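Cytokinin riboside 5'-monophosphate phosphoribohydrolase (Streptomyces coelicolor, PDB 5ZI9) belongs to the SLOG clan and is built around a Rossmann-type domain, a central parallel beta sheet flanked by helices. Local coordinates at residues 69-74 and 106-111; 96-101 and 124-129. All coordinates share one frame; numbering follows the deposited sequence.

Interaction 1: residues 69-74 and 106-111; sequences AELPPA and AVITGG
A74 and A106 face each other as the first residues of strands 74-78 and 106-109, forming a parallel beta bridge (CA-CA 4.2 Å) where both strands begin, in the interior of the Rossmann-type parallel sheet. A106 N gives a nearly straight bond, 169° at the hydrogen, to P73 O at 2.7 Å, and meets this oxygen in the plane of the carbonyl. Both alanine CB atoms lie on one face of the sheet, 3.7 Å from each other. I108 joins them there: its CG1 is anti to the carbonyl carbon and beside the backbone N (chi1 -62°), and CD1 reaches A74 CB at 3.5 Å. The same CD1 meets L71 CD1 at 3.9 Å, the two side chains crossing at a slant, while P72 CG rests against A106 CB at 4.0 Å.

Further out, V131 and Y166 pack on both L71 and I108. Backbone hydrogen bonds between I75 and both A106 and I108 continue the strand pairing, and A74 pairs with Q168 of strand 167-172. At the other end of strand 106-109 the chain turns toward helix 115-125 through an ST turn: T109 OG1, which also hydrogen-bonds N120 OD1, accepts from G111 N at 2.9 Å.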
loop_
_atom_site.group_PDB
_atom_site.type_symbol
_atom_site.label_atom_id
_atom_site.label_comp_id
_atom_site.label_asym_id
_atom_site.label_seq_id
_atom_site.Cartn_x
_atom_site.Cartn_y
_atom_site.Cartn_z
ATOM N N ALA B 69 2.580 -16.662 11.132
ATOM C CA ALA B 69 2.209 -17.356 9.898
ATOM C C ALA B 69 2.097 -18.860 10.009
ATOM O O ALA B 69 1.326 -19.446 9.278
ATOM C CB ALA B 69 3.166 -17.017 8.775
ATOM N N GLU B 70 2.875 -19.472 10.894
ATOM C CA GLU B 70 2.920 -20.922 11.000
ATOM C C GLU B 70 2.441 -21.353 12.369
ATOM O O GLU B 70 2.819 -22.391 12.877
ATOM C CB GLU B 70 4.345 -21.433 10.653
ATOM C CG GLU B 70 4.437 -22.143 9.288
ATOM C CD GLU B 70 5.536 -21.601 8.386
ATOM O OE1 GLU B 70 6.622 -21.274 8.922
ATOM O OE2 GLU B 70 5.306 -21.490 7.147
ATOM N N LEU B 71 1.578 -20.558 12.974
ATOM C CA LEU B 71 0.963 -20.964 14.228
ATOM C C LEU B 71 0.072 -22.135 13.954
ATOM O O LEU B 71 -0.643 -22.106 12.968
ATOM C CB LEU B 71 0.072 -19.868 14.808
ATOM C CG LEU B 71 0.553 -19.066 16.007
ATOM C CD1 LEU B 71 -0.657 -18.588 16.795
ATOM C CD2 LEU B 71 1.498 -19.823 16.923
ATOM N N PRO B 72 0.098 -23.168 14.813
ATOM C CA PRO B 72 -0.923 -24.227 14.728
ATOM C C PRO B 72 -2.214 -23.773 15.390
ATOM O O PRO B 72 -2.259 -22.675 15.907
ATOM C CB PRO B 72 -0.286 -25.373 15.519
ATOM C CG PRO B 72 0.526 -24.680 16.546
ATOM C CD PRO B 72 1.112 -23.488 15.834
ATOM N N PRO B 73 -3.262 -24.599 15.374
ATOM C CA PRO B 73 -4.512 -24.322 16.061
ATOM C C PRO B 73 -4.308 -23.869 17.494
ATOM O O PRO B 73 -3.524 -24.503 18.210
ATOM C CB PRO B 73 -5.178 -25.682 16.058
ATOM C CG PRO B 73 -4.758 -26.282 14.772
ATOM C CD PRO B 73 -3.432 -25.679 14.391
ATOM N N ALA B 74 -4.980 -22.787 17.910
ATOM C CA ALA B 74 -4.736 -22.225 19.241
ATOM C C ALA B 74 -5.983 -21.880 19.973
ATOM O O ALA B 74 -7.044 -21.809 19.381
ATOM C CB ALA B 74 -3.878 -20.984 19.137
ATOM N N ALA B 106 -2.173 -24.575 20.524
ATOM C CA ALA B 106 -1.225 -23.573 21.025
ATOM C C ALA B 106 -1.894 -22.681 22.078
ATOM O O ALA B 106 -3.111 -22.544 22.106
ATOM C CB ALA B 106 -0.683 -22.752 19.879
ATOM N N VAL B 107 -1.118 -22.073 22.947
ATOM C CA VAL B 107 -1.741 -21.178 23.894
ATOM C C VAL B 107 -1.357 -19.737 23.623
ATOM O O VAL B 107 -0.181 -19.410 23.628
ATOM C CB VAL B 107 -1.401 -21.567 25.320
ATOM C CG1 VAL B 107 -2.047 -20.593 26.318
ATOM C CG2 VAL B 107 -1.883 -22.991 25.554
ATOM N N ILE B 108 -2.368 -18.889 23.406
ATOM C CA ILE B 108 -2.164 -17.459 23.152
ATOM C C ILE B 108 -2.607 -16.647 24.347
ATOM O O ILE B 108 -3.690 -16.839 24.831
ATOM C CB ILE B 108 -2.930 -16.976 21.899
ATOM C CG1 ILE B 108 -2.439 -17.686 20.631
ATOM C CG2 ILE B 108 -2.705 -15.477 21.699
ATOM C CD1 ILE B 108 -3.370 -17.522 19.458
ATOM N N THR B 109 -1.762 -15.749 24.829
ATOM C CA THR B 109 -2.197 -14.817 25.877
ATOM C C THR B 109 -1.788 -13.366 25.633
ATOM O O THR B 109 -1.128 -13.022 24.664
ATOM C CB THR B 109 -1.673 -15.208 27.266
ATOM O OG1 THR B 109 -0.308 -14.812 27.363
ATOM C CG2 THR B 109 -1.843 -16.686 27.513
ATOM N N GLY B 110 -2.176 -12.502 26.552
ATOM C CA GLY B 110 -1.679 -11.134 26.521
ATOM C C GLY B 110 -0.201 -10.952 26.785
ATOM O O GLY B 110 0.283 -9.836 26.631
ATOM N N GLY B 111 0.511 -12.012 27.204
ATOM C CA GLY B 111 1.941 -11.931 27.486
ATOM C C GLY B 111 2.237 -11.232 28.809
ATOM O O GLY B 111 3.387 -10.991 29.131
#

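Interaction 2: residues 96-101 and 124-129; sequences LGRGLV and LEAKGT. With EDO (1,2-ethanediol), chain M.
V101 on helix 88-102 presses into the turn that follows helix 115-125, touching A126 and G128. Apolar packing is centred on A126 CB; a charged pair borders it. V101 CG1, anti to the backbone N (chi1 170°), lies 3.6 Å from A126 CB. The same methyl has a polar neighbour in the carbonyl oxygen A126 O, at 3.4 Å. It also comes to 3.5 Å from G128 CA; G128 has no side chain, and a CB there would point at V101 and clash with CG1. One helical turn earlier, R98 CG packs 3.6 Å from A126 CB, so that A126 CB sits against both R98 and V101.

The charged part lies at the outer side. The R98 chain bends at chi2 (149°), and CD lies 3.2 Å from E125 OE1. R98 NH1 forms a salt bridge with the same E125 OE1 at 3.3 Å, guanidinium and carboxylate planes 27° apart. E125 is extended beyond CG, and its OE2 has a long, weak ion pair with K121.

No hydrogen bond joins the two segments; those present shape the turn and, at T129, bind a 1,2-ethanediol, probably from the crystallisation liquor. K127, with positive phi, is the C-prime residue of a Schellman motif, in which K127 N bonds L124 O at 2.7 Å and G128 N pairs with A123 O. T129 N donates to O1 of the 1,2-ethanediol at 2.9 Å.

The arrangement is that of neighbouring helices from two successive beta-alpha-beta crossovers, packed side by side on one face of a Rossmann-type sheet.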
loop_
_atom_site.group_PDB
_atom_site.type_symbol
_atom_site.label_atom_id
_atom_site.label_comp_id
_atom_site.label_asym_id
_atom_site.label_seq_id
_atom_site.Cartn_x
_atom_site.Cartn_y
_atom_site.Cartn_z
ATOM N N LEU B 96 -4.464 -25.431 33.055
ATOM C CA LEU B 96 -5.174 -25.183 31.820
ATOM C C LEU B 96 -4.267 -25.006 30.588
ATOM O O LEU B 96 -4.501 -25.573 29.526
ATOM C CB LEU B 96 -5.959 -23.916 32.075
ATOM C CG LEU B 96 -6.951 -23.551 30.982
ATOM C CD1 LEU B 96 -8.251 -24.316 31.216
ATOM C CD2 LEU B 96 -7.183 -22.047 30.949
ATOM N N GLY B 97 -3.214 -24.222 30.744
ATOM C CA GLY B 97 -2.182 -24.138 29.732
ATOM C C GLY B 97 -1.706 -25.498 29.307
ATOM O O GLY B 97 -1.555 -25.782 28.130
ATOM N N ARG B 98 -1.498 -26.355 30.294
ATOM C CA ARG B 98 -1.024 -27.726 30.068
ATOM C C ARG B 98 -2.080 -28.548 29.400
ATOM O O ARG B 98 -1.792 -29.289 28.427
ATOM C CB ARG B 98 -0.666 -28.386 31.402
ATOM C CG ARG B 98 0.775 -28.803 31.463
ATOM C CD ARG B 98 1.292 -28.723 32.876
ATOM N NE ARG B 98 0.965 -29.955 33.554
ATOM C CZ ARG B 98 0.725 -30.067 34.846
ATOM N NH1 ARG B 98 0.777 -29.015 35.680
ATOM N NH2 ARG B 98 0.439 -31.272 35.307
ATOM N N GLY B 99 -3.294 -28.432 29.953
ATOM C CA GLY B 99 -4.458 -29.085 29.398
ATOM C C GLY B 99 -4.592 -28.834 27.901
ATOM O O GLY B 99 -4.740 -29.781 27.105
ATOM N N LEU B 100 -4.478 -27.562 27.505
ATOM C CA LEU B 100 -4.699 -27.168 26.088
ATOM C C LEU B 100 -3.634 -27.696 25.161
ATOM O O LEU B 100 -3.937 -28.124 24.047
ATOM C CB LEU B 100 -4.821 -25.649 25.949
ATOM C CG LEU B 100 -6.038 -25.162 26.756
ATOM C CD1 LEU B 100 -5.927 -23.705 27.140
ATOM C CD2 LEU B 100 -7.348 -25.438 26.045
ATOM N N VAL B 101 -2.390 -27.693 25.629
ATOM C CA VAL B 101 -1.267 -28.237 24.841
ATOM C C VAL B 101 -1.521 -29.716 24.532
ATOM O O VAL B 101 -1.456 -30.142 23.376
ATOM C CB VAL B 101 0.085 -28.044 25.588
ATOM C CG1 VAL B 101 1.201 -28.818 24.897
ATOM C CG2 VAL B 101 0.435 -26.568 25.626
ATOM N N LEU B 124 4.321 -24.347 28.462
ATOM C CA LEU B 124 5.740 -24.710 28.359
ATOM C C LEU B 124 6.046 -26.008 29.088
ATOM O O LEU B 124 6.753 -26.874 28.553
ATOM C CB LEU B 124 6.636 -23.589 28.907
ATOM C CG LEU B 124 6.953 -22.429 27.957
ATOM C CD1 LEU B 124 8.179 -21.699 28.500
ATOM C CD2 LEU B 124 7.156 -22.841 26.482
ATOM N N GLU B 125 5.508 -26.143 30.301
ATOM C CA GLU B 125 5.593 -27.408 31.046
ATOM C C GLU B 125 5.237 -28.620 30.191
ATOM O O GLU B 125 5.889 -29.669 30.319
ATOM C CB GLU B 125 4.692 -27.409 32.270
ATOM C CG GLU B 125 5.152 -26.467 33.367
ATOM C CD GLU B 125 4.349 -26.621 34.664
ATOM O OE1 GLU B 125 3.614 -27.643 34.780
ATOM O OE2 GLU B 125 4.460 -25.734 35.572
ATOM N N ALA B 126 4.223 -28.458 29.326
ATOM C CA ALA B 126 3.757 -29.519 28.429
ATOM C C ALA B 126 4.475 -29.496 27.085
ATOM O O ALA B 126 4.059 -30.167 26.156
ATOM C CB ALA B 126 2.243 -29.446 28.245
ATOM N N LYS B 127 5.573 -28.746 26.998
ATOM C CA LYS B 127 6.381 -28.652 25.785
ATOM C C LYS B 127 5.570 -28.259 24.538
ATOM O O LYS B 127 5.787 -28.788 23.461
ATOM C CB LYS B 127 7.154 -29.975 25.556
ATOM C CG LYS B 127 7.614 -30.729 26.830
ATOM C CD LYS B 127 9.041 -30.437 27.293
ATOM C CE LYS B 127 9.128 -30.075 28.790
ATOM N NZ LYS B 127 10.356 -29.246 29.075
ATOM N N GLY B 128 4.635 -27.325 24.685
ATOM C CA GLY B 128 3.821 -26.863 23.553
ATOM C C GLY B 128 4.287 -25.500 23.093
ATOM O O GLY B 128 5.299 -24.984 23.574
ATOM N N THR B 129 3.519 -24.897 22.194
ATOM C CA THR B 129 3.830 -23.552 21.707
ATOM C C THR B 129 3.083 -22.484 22.537
ATOM O O THR B 129 1.852 -22.496 22.635
ATOM C CB THR B 129 3.666 -23.381 20.181
ATOM O OG1 THR B 129 2.830 -22.267 19.917
ATOM C CG2 THR B 129 3.085 -24.555 19.515
HETATM C C1 EDO M . 0.499 -26.829 20.598
HETATM O O1 EDO M . 1.060 -26.420 21.881
HETATM C C2 EDO M . 1.252 -27.984 19.965
HETATM O O2 EDO M . 2.399 -27.396 19.294
#

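Interaction 1 is partly buried: A74, A106 and I108 are in the core, L71 to P73 toward the outside. Interaction 2 lies at the surface, between the helices that enclose strand 106-109 in sequence. Their chemistry follows: strand pairing and apolar side chains in the first, aliphatic packing with a salt bridge near solvent in the second. Their segments alternate along the chain, and the contacts meet at T129, where the chain leaves the helix-ending turn for strand 130-135: T129 O probably accepts a hydrogen bond from V107 N (3.0 Å), and its side chain packs on P72 and A106. V107 CG2 also packs on G97 O of helix 88-102.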